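Local coordinates for protein endo-1,4-beta-xylanase (Uncultured bacterium, PDB 7AX7) that uses a cobalt ion to remove acetyl groups from acetylated xylan, acting as the carbohydrate esterase family 4 domain of a multidomain xylanase, at residues L46-Q50 and I88-V92; Q67-N71 and A105-M110. One frame throughout, in Å; residues are numbered along the deposited sequence.

Contact 1: residues L46-Q50 and I88-V92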
ATOM      1  N   LEU A  46       6.758   6.167  15.199  1.00 10.95           N
ATOM      2  CA  LEU A  46       7.701   7.080  14.553  1.00 11.89           C
ATOM      3  C   LEU A  46       8.928   6.354  14.009  1.00  8.26           C
ATOM      4  O   LEU A  46       9.313   6.541  12.850  1.00  9.72           O
ATOM      5  CB  LEU A  46       8.132   8.160  15.546  1.00 13.63           C
ATOM      6  CG  LEU A  46       9.267   9.067  15.069  1.00 10.15           C
ATOM      7  CD1 LEU A  46       8.825   9.873  13.852  1.00  7.35           C
ATOM      8  CD2 LEU A  46       9.709   9.988  16.200  1.00 14.06           C
ATOM      9  N   SER A  47       9.575   5.538  14.841  1.00  9.85           N
ATOM     10  CA  SER A  47      10.831   4.948  14.415  1.00 10.78           C
ATOM     11  C   SER A  47      10.621   4.003  13.240  1.00  8.37           C
ATOM     12  O   SER A  47      11.503   3.883  12.385  1.00  9.34           O
ATOM     13  CB  SER A  47      11.516   4.248  15.591  1.00  9.59           C
ATOM     14  OG  SER A  47      10.730   3.187  16.087  1.00 24.97           O
ATOM     15  N   ILE A  48       9.445   3.378  13.149  1.00  8.19           N
ATOM     16  CA  ILE A  48       9.136   2.512  12.013  1.00  6.55           C
ATOM     17  C   ILE A  48       8.970   3.342  10.745  1.00  7.79           C
ATOM     18  O   ILE A  48       9.526   3.018   9.689  1.00  5.92           O
ATOM     19  CB  ILE A  48       7.880   1.673  12.317  1.00 10.19           C
ATOM     20  CG1 ILE A  48       8.167   0.657  13.428  1.00 12.24           C
ATOM     21  CG2 ILE A  48       7.322   0.989  11.045  1.00  6.22           C
ATOM     22  CD1 ILE A  48       6.887   0.052  14.039  1.00 13.40           C
ATOM     23  N   MET A  49       8.214   4.442  10.838  1.00  8.12           N
ATOM     24  CA  MET A  49       8.048   5.322   9.684  1.00  7.79           C
ATOM     25  C   MET A  49       9.380   5.942   9.259  1.00  7.30           C
ATOM     26  O   MET A  49       9.641   6.107   8.062  1.00  7.78           O
ATOM     27  CB  MET A  49       7.016   6.406  10.000  1.00  7.91           C
ATOM     28  CG  MET A  49       5.643   5.839  10.383  1.00 12.91           C
ATOM     29  SD  MET A  49       4.407   7.091  10.775  1.00  9.26           S
ATOM     30  CE  MET A  49       4.477   8.126   9.305  1.00  7.26           C
ATOM     31  N   GLN A  50      10.235   6.303  10.223  1.00  5.71           N
ATOM     32  CA  GLN A  50      11.551   6.816   9.857  1.00  7.37           C
ATOM     33  C   GLN A  50      12.335   5.778   9.063  1.00  8.22           C
ATOM     34  O   GLN A  50      12.974   6.107   8.054  1.00  9.68           O
ATOM     35  CB  GLN A  50      12.332   7.228  11.104  1.00  8.25           C
ATOM     36  CG  GLN A  50      11.796   8.460  11.832  1.00  8.31           C
ATOM     37  CD  GLN A  50      12.592   8.755  13.092  1.00 13.35           C
ATOM     38  OE1 GLN A  50      12.779   7.881  13.938  1.00 13.45           O
ATOM     39  NE2 GLN A  50      13.079   9.986  13.213  1.00 11.25           N
ATOM     40  N   ILE A  88       1.633  12.493   8.138  1.00 11.23           N
ATOM     41  CA  ILE A  88       2.785  11.859   7.506  1.00  7.51           C
ATOM     42  C   ILE A  88       3.839  12.900   7.130  1.00 11.76           C
ATOM     43  O   ILE A  88       5.046  12.677   7.313  1.00 12.40           O
ATOM     44  CB  ILE A  88       2.326  11.043   6.288  1.00  9.66           C
ATOM     45  CG1 ILE A  88       1.480   9.855   6.749  1.00  9.31           C
ATOM     46  CG2 ILE A  88       3.524  10.593   5.471  1.00  8.79           C
ATOM     47  CD1 ILE A  88       0.740   9.157   5.621  1.00  7.21           C
ATOM     48  N   LYS A  89       3.406  14.056   6.616  1.00  9.90           N
ATOM     49  CA  LYS A  89       4.352  15.109   6.252  1.00 10.04           C
ATOM     50  C   LYS A  89       5.051  15.677   7.480  1.00  9.18           C
ATOM     51  O   LYS A  89       6.279  15.846   7.488  1.00  8.53           O
ATOM     52  CB  LYS A  89       3.632  16.220   5.493  1.00 10.57           C
ATOM     53  CG  LYS A  89       4.535  17.390   5.100  1.00 10.63           C
ATOM     54  CD  LYS A  89       5.650  16.939   4.165  1.00 11.20           C
ATOM     55  CE  LYS A  89       6.423  18.134   3.617  1.00 15.41           C
ATOM     56  NZ  LYS A  89       7.542  17.703   2.722  1.00 17.38           N
ATOM     57  N   ASN A  90       4.285  15.969   8.533  1.00  6.79           N
ATOM     58  CA  ASN A  90       4.856  16.593   9.721  1.00  9.03           C
ATOM     59  C   ASN A  90       5.660  15.631  10.579  1.00 10.86           C
ATOM     60  O   ASN A  90       6.443  16.091  11.418  1.00  8.97           O
ATOM     61  CB  ASN A  90       3.756  17.220  10.577  1.00  9.67           C
ATOM     62  CG  ASN A  90       3.131  18.410   9.915  1.00 11.06           C
ATOM     63  OD1 ASN A  90       3.693  18.978   8.975  1.00 12.54           O
ATOM     64  ND2 ASN A  90       1.965  18.806  10.396  1.00 10.94           N
ATOM     65  N   SER A  91       5.462  14.321  10.424  1.00 10.19           N
ATOM     66  CA  SER A  91       6.228  13.369  11.221  1.00 13.91           C
ATOM     67  C   SER A  91       7.558  13.028  10.566  1.00 12.59           C
ATOM     68  O   SER A  91       8.601  13.113  11.217  1.00 12.21           O
ATOM     69  CB  SER A  91       5.423  12.087  11.480  1.00 11.32           C
ATOM     70  OG  SER A  91       5.084  11.405  10.281  1.00 11.30           O
ATOM     71  N   VAL A  92       7.548  12.636   9.292  1.00  9.50           N
ATOM     72  CA  VAL A  92       8.778  12.156   8.666  1.00  9.49           C
ATOM     73  C   VAL A  92       9.033  12.814   7.311  1.00  9.76           C
ATOM     74  O   VAL A  92       9.898  12.366   6.552  1.00 11.50           O
ATOM     75  CB  VAL A  92       8.764  10.623   8.529  1.00  9.69           C
ATOM     76  CG1 VAL A  92       8.602   9.968   9.903  1.00  6.09           C
ATOM     77  CG2 VAL A  92       7.665  10.171   7.557  1.00  9.07           C
TER
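Two helices meet here almost at right angles: the axes of 46-50 and 88-92 cross at -89° and come no closer than 10.6 Å, so side chains rather than backbones fill the gap, burying 217 Å² in all. Apolar packing dominates. Val92 points toward the helix 46-50, and its CG1 methyl is the shared partner of three residues, lying 4.0 Å from Leu46 CD1, 3.9 Å from Met49 CB and 4.0 Å from Gln50 CG. One helical turn separates Leu46 from Gln50, so the methyl faces the junction between successive turns. Met49 covers the deeper part of the interface: its side chain reaches across the gap until its terminal CE stands 4.3 Å from Ile88 CG1.

The segments exchange no polar bond. Met49 CE approaches Ser91 OG at 3.5 Å in van der Waals contact, while the hydroxyl is engaged within its own helix by a hydrogen bond to the carbonyl of Ala87.

Beneath the crossing lies the parallel sheet of the NodB-type fold: Met49 and Ile88 both rest on Leu36 of strand 33-36 and Leu59 of strand 58-61, Val92 also touches Leu59, and Ile48 packs against helix 16-28.

Contact 2: residues Q67-N71 and A105-M110; sequences QDMTN and AVNNTM
Thr70 lays its CG2 methyl over the peptide link between Ala105 and Val106, 3.6 Å from both Ala105 C and Val106 N and 3.9 Å from Ala105 CB. It is held there by an Asx turn in the loop following strand 58-61 of the NodB-type deacetylase fold. Asp68 (chi1 t) accepts at OD1 from Thr70 N at 3.0 Å, and Thr70 OG1, in the p rotamer, donates to the same OD1 at 2.7 Å. Asp68 is extended (phi/psi -68/107), Met69 and Thr70 form a 3-10 turn (-82/-3 and -71/-11), and Asn71 N returns to Asp68 O at 3.2 Å.

Opposite, Ala105 to Asn107 are extended before a helix begins at Asn108. The segments advance in the same general direction, with CA atoms 6.3 Å apart for Asp68 and Ala105 and 5.6 Å for Thr70 and Asn107. Asp68 OD1 also touches Ala105 CB at 3.4 Å. Met110 (chi1 m, chi2 t) reaches out so that its SD lies 3.6 Å from Met69 CB and 4.0 Å from Thr70 CG2; Ile77 of helix 74-92 packs on both methionines.

Two waters bridge the segments, the first backbone to backbone, the second from a carbonyl to a side-chain amide. One accepts from Met69 N at 3.0 Å and donates to Ala105 O at 2.7 Å; the other donates to Met69 O at 2.9 Å and accepts from Asn107 ND2 at 3.1 Å. Asn107 (chi1 p) is also the helix N-cap, its OD1 receiving Met110 N at 3.0 Å with an N-H...O angle of 165°.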
ATOM      1  N   GLN A  67     -12.469   3.867   8.580  1.00 12.41           N
ATOM      2  CA  GLN A  67     -13.873   3.485   8.545  1.00 16.20           C
ATOM      3  C   GLN A  67     -14.335   3.386   7.096  1.00 13.52           C
ATOM      4  O   GLN A  67     -13.639   3.807   6.170  1.00 10.55           O
ATOM      5  CB  GLN A  67     -14.736   4.480   9.326  1.00 12.56           C
ATOM      6  CG  GLN A  67     -14.405   4.528  10.815  1.00 18.24           C
ATOM      7  CD  GLN A  67     -15.193   5.603  11.554  1.00 30.44           C
ATOM      8  OE1 GLN A  67     -16.145   5.299  12.272  1.00 31.87           O
ATOM      9  NE2 GLN A  67     -14.805   6.865  11.368  1.00 21.09           N
ATOM     10  N   ASP A  68     -15.518   2.797   6.909  1.00  9.74           N
ATOM     11  CA  ASP A  68     -16.148   2.743   5.595  1.00 10.34           C
ATOM     12  C   ASP A  68     -16.546   4.156   5.192  1.00 10.80           C
ATOM     13  O   ASP A  68     -17.498   4.725   5.737  1.00 12.29           O
ATOM     14  CB  ASP A  68     -17.359   1.814   5.622  1.00 12.67           C
ATOM     15  CG  ASP A  68     -17.989   1.629   4.251  1.00 11.73           C
ATOM     16  OD1 ASP A  68     -17.826   2.506   3.385  1.00 12.93           O
ATOM     17  OD2 ASP A  68     -18.654   0.602   4.035  1.00 13.07           O
ATOM     18  N   MET A  69     -15.812   4.733   4.251  1.00 11.86           N
ATOM     19  CA  MET A  69     -16.002   6.142   3.927  1.00 10.92           C
ATOM     20  C   MET A  69     -17.171   6.380   2.975  1.00 10.23           C
ATOM     21  O   MET A  69     -17.479   7.541   2.677  1.00 10.62           O
ATOM     22  CB  MET A  69     -14.692   6.718   3.365  1.00  9.53           C
ATOM     23  CG  MET A  69     -13.505   6.548   4.340  1.00  8.55           C
ATOM     24  SD  MET A  69     -11.879   7.090   3.754  1.00 10.07           S
ATOM     25  CE  MET A  69     -12.094   8.863   3.595  1.00 10.84           C
ATOM     26  N   THR A  70     -17.845   5.324   2.509  1.00 10.00           N
ATOM     27  CA  THR A  70     -19.107   5.539   1.811  1.00  9.77           C
ATOM     28  C   THR A  70     -20.212   5.986   2.761  1.00 14.04           C
ATOM     29  O   THR A  70     -21.262   6.445   2.301  1.00 11.72           O
ATOM     30  CB  THR A  70     -19.547   4.277   1.042  1.00 14.76           C
ATOM     31  OG1 THR A  70     -19.955   3.244   1.952  1.00 10.69           O
ATOM     32  CG2 THR A  70     -18.421   3.762   0.159  1.00 12.67           C
ATOM     33  N   ASN A  71     -19.990   5.911   4.072  1.00 12.45           N
ATOM     34  CA  ASN A  71     -20.979   6.367   5.040  1.00 15.00           C
ATOM     35  C   ASN A  71     -20.599   7.702   5.678  1.00 12.15           C
ATOM     36  O   ASN A  71     -21.110   8.039   6.752  1.00 11.38           O
ATOM     37  CB  ASN A  71     -21.194   5.283   6.096  1.00 13.56           C
ATOM     38  CG  ASN A  71     -21.512   3.929   5.470  1.00 13.64           C
ATOM     39  OD1 ASN A  71     -20.915   2.906   5.807  1.00 14.76           O
ATOM     40  ND2 ASN A  71     -22.435   3.930   4.537  1.00  9.68           N
ATOM     41  N   ALA A 105     -14.080   0.254  -0.246  1.00 13.96           N
ATOM     42  CA  ALA A 105     -15.439   0.780  -0.311  1.00 12.56           C
ATOM     43  C   ALA A 105     -15.360   2.215  -0.822  1.00 12.03           C
ATOM     44  O   ALA A 105     -14.819   3.094  -0.140  1.00 11.48           O
ATOM     45  CB  ALA A 105     -16.122   0.712   1.055  1.00 13.48           C
ATOM     46  N   VAL A 106     -15.900   2.449  -2.019  1.00  9.18           N
ATOM     47  CA  VAL A 106     -15.830   3.751  -2.672  1.00 12.39           C
ATOM     48  C   VAL A 106     -17.188   4.081  -3.276  1.00 16.73           C
ATOM     49  O   VAL A 106     -17.860   3.202  -3.828  1.00 13.66           O
ATOM     50  CB  VAL A 106     -14.744   3.776  -3.768  1.00 15.55           C
ATOM     51  CG1 VAL A 106     -13.446   3.185  -3.244  1.00 11.28           C
ATOM     52  CG2 VAL A 106     -15.219   3.010  -4.971  1.00 17.11           C
ATOM     53  N   ASN A 107     -17.582   5.356  -3.182  1.00 11.66           N
ATOM     54  CA  ASN A 107     -18.816   5.869  -3.780  1.00 14.12           C
ATOM     55  C   ASN A 107     -18.526   7.220  -4.442  1.00 11.89           C
ATOM     56  O   ASN A 107     -17.394   7.717  -4.423  1.00  8.92           O
ATOM     57  CB  ASN A 107     -19.940   5.979  -2.731  1.00 13.01           C
ATOM     58  CG  ASN A 107     -19.644   7.009  -1.652  1.00 11.91           C
ATOM     59  OD1 ASN A 107     -18.569   7.610  -1.633  1.00 14.92           O
ATOM     60  ND2 ASN A 107     -20.598   7.221  -0.747  1.00 11.26           N
ATOM     61  N   ASN A 108     -19.565   7.829  -5.026  1.00 10.62           N
ATOM     62  CA  ASN A 108     -19.384   9.103  -5.722  1.00 12.46           C
ATOM     63  C   ASN A 108     -18.832  10.176  -4.789  1.00  9.74           C
ATOM     64  O   ASN A 108     -17.967  10.966  -5.179  1.00  7.60           O
ATOM     65  CB  ASN A 108     -20.708   9.594  -6.328  1.00 11.21           C
ATOM     66  CG  ASN A 108     -21.221   8.709  -7.445  1.00 17.77           C
ATOM     67  OD1 ASN A 108     -22.420   8.700  -7.723  1.00 22.24           O
ATOM     68  ND2 ASN A 108     -20.329   7.958  -8.085  1.00 13.05           N
ATOM     69  N   THR A 109     -19.355  10.246  -3.565  1.00  9.04           N
ATOM     70  CA  THR A 109     -18.938  11.300  -2.645  1.00 10.40           C
ATOM     71  C   THR A 109     -17.433  11.253  -2.392  1.00 10.08           C
ATOM     72  O   THR A 109     -16.765  12.293  -2.410  1.00  9.00           O
ATOM     73  CB  THR A 109     -19.739  11.185  -1.346  1.00 11.88           C
ATOM     74  OG1 THR A 109     -21.131  11.287  -1.662  1.00 14.30           O
ATOM     75  CG2 THR A 109     -19.374  12.293  -0.355  1.00  9.33           C
ATOM     76  N   MET A 110     -16.873  10.050  -2.209  1.00  8.82           N
ATOM     77  CA  MET A 110     -15.426   9.925  -2.031  1.00  7.87           C
ATOM     78  C   MET A 110     -14.670  10.441  -3.252  1.00 11.64           C
ATOM     79  O   MET A 110     -13.736  11.244  -3.124  1.00  9.39           O
ATOM     80  CB  MET A 110     -15.054   8.468  -1.739  1.00  8.37           C
ATOM     81  CG  MET A 110     -15.461   8.024  -0.353  1.00  7.01           C
ATOM     82  SD  MET A 110     -15.365   6.257  -0.108  1.00 11.74           S
ATOM     83  CE  MET A 110     -13.577   6.057  -0.086  1.00  8.27           C
TER
HETATM   84  O   HOH W   1     -13.869   3.402   2.373  1.00  7.41           O
HETATM   85  O   HOH W   2     -19.575   9.120   1.439  1.00 13.14           O

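Helix 74-92 joins the two contacts: near its start Ile77 packs on Met69 and Met110 of contact 2, while residues 88-92, toward its C-terminal end, form one half of contact 1. The centres lie 27 Å apart and the nearest atoms about 13 Å, so the sites do not touch. Their segments alternate along the chain. Between 46-50 and 67-71 run strand 58-61, whose Leu59 supports contact 1, and His62 and His66, which bind cobalt together with Asp12. The loop 67-71 therefore directly follows a metal ligand. The Met69 side chain is about 10 Å from the cobalt and that of Ile88 about 13 Å; both contacts thus lie outside the metal's coordination sphere.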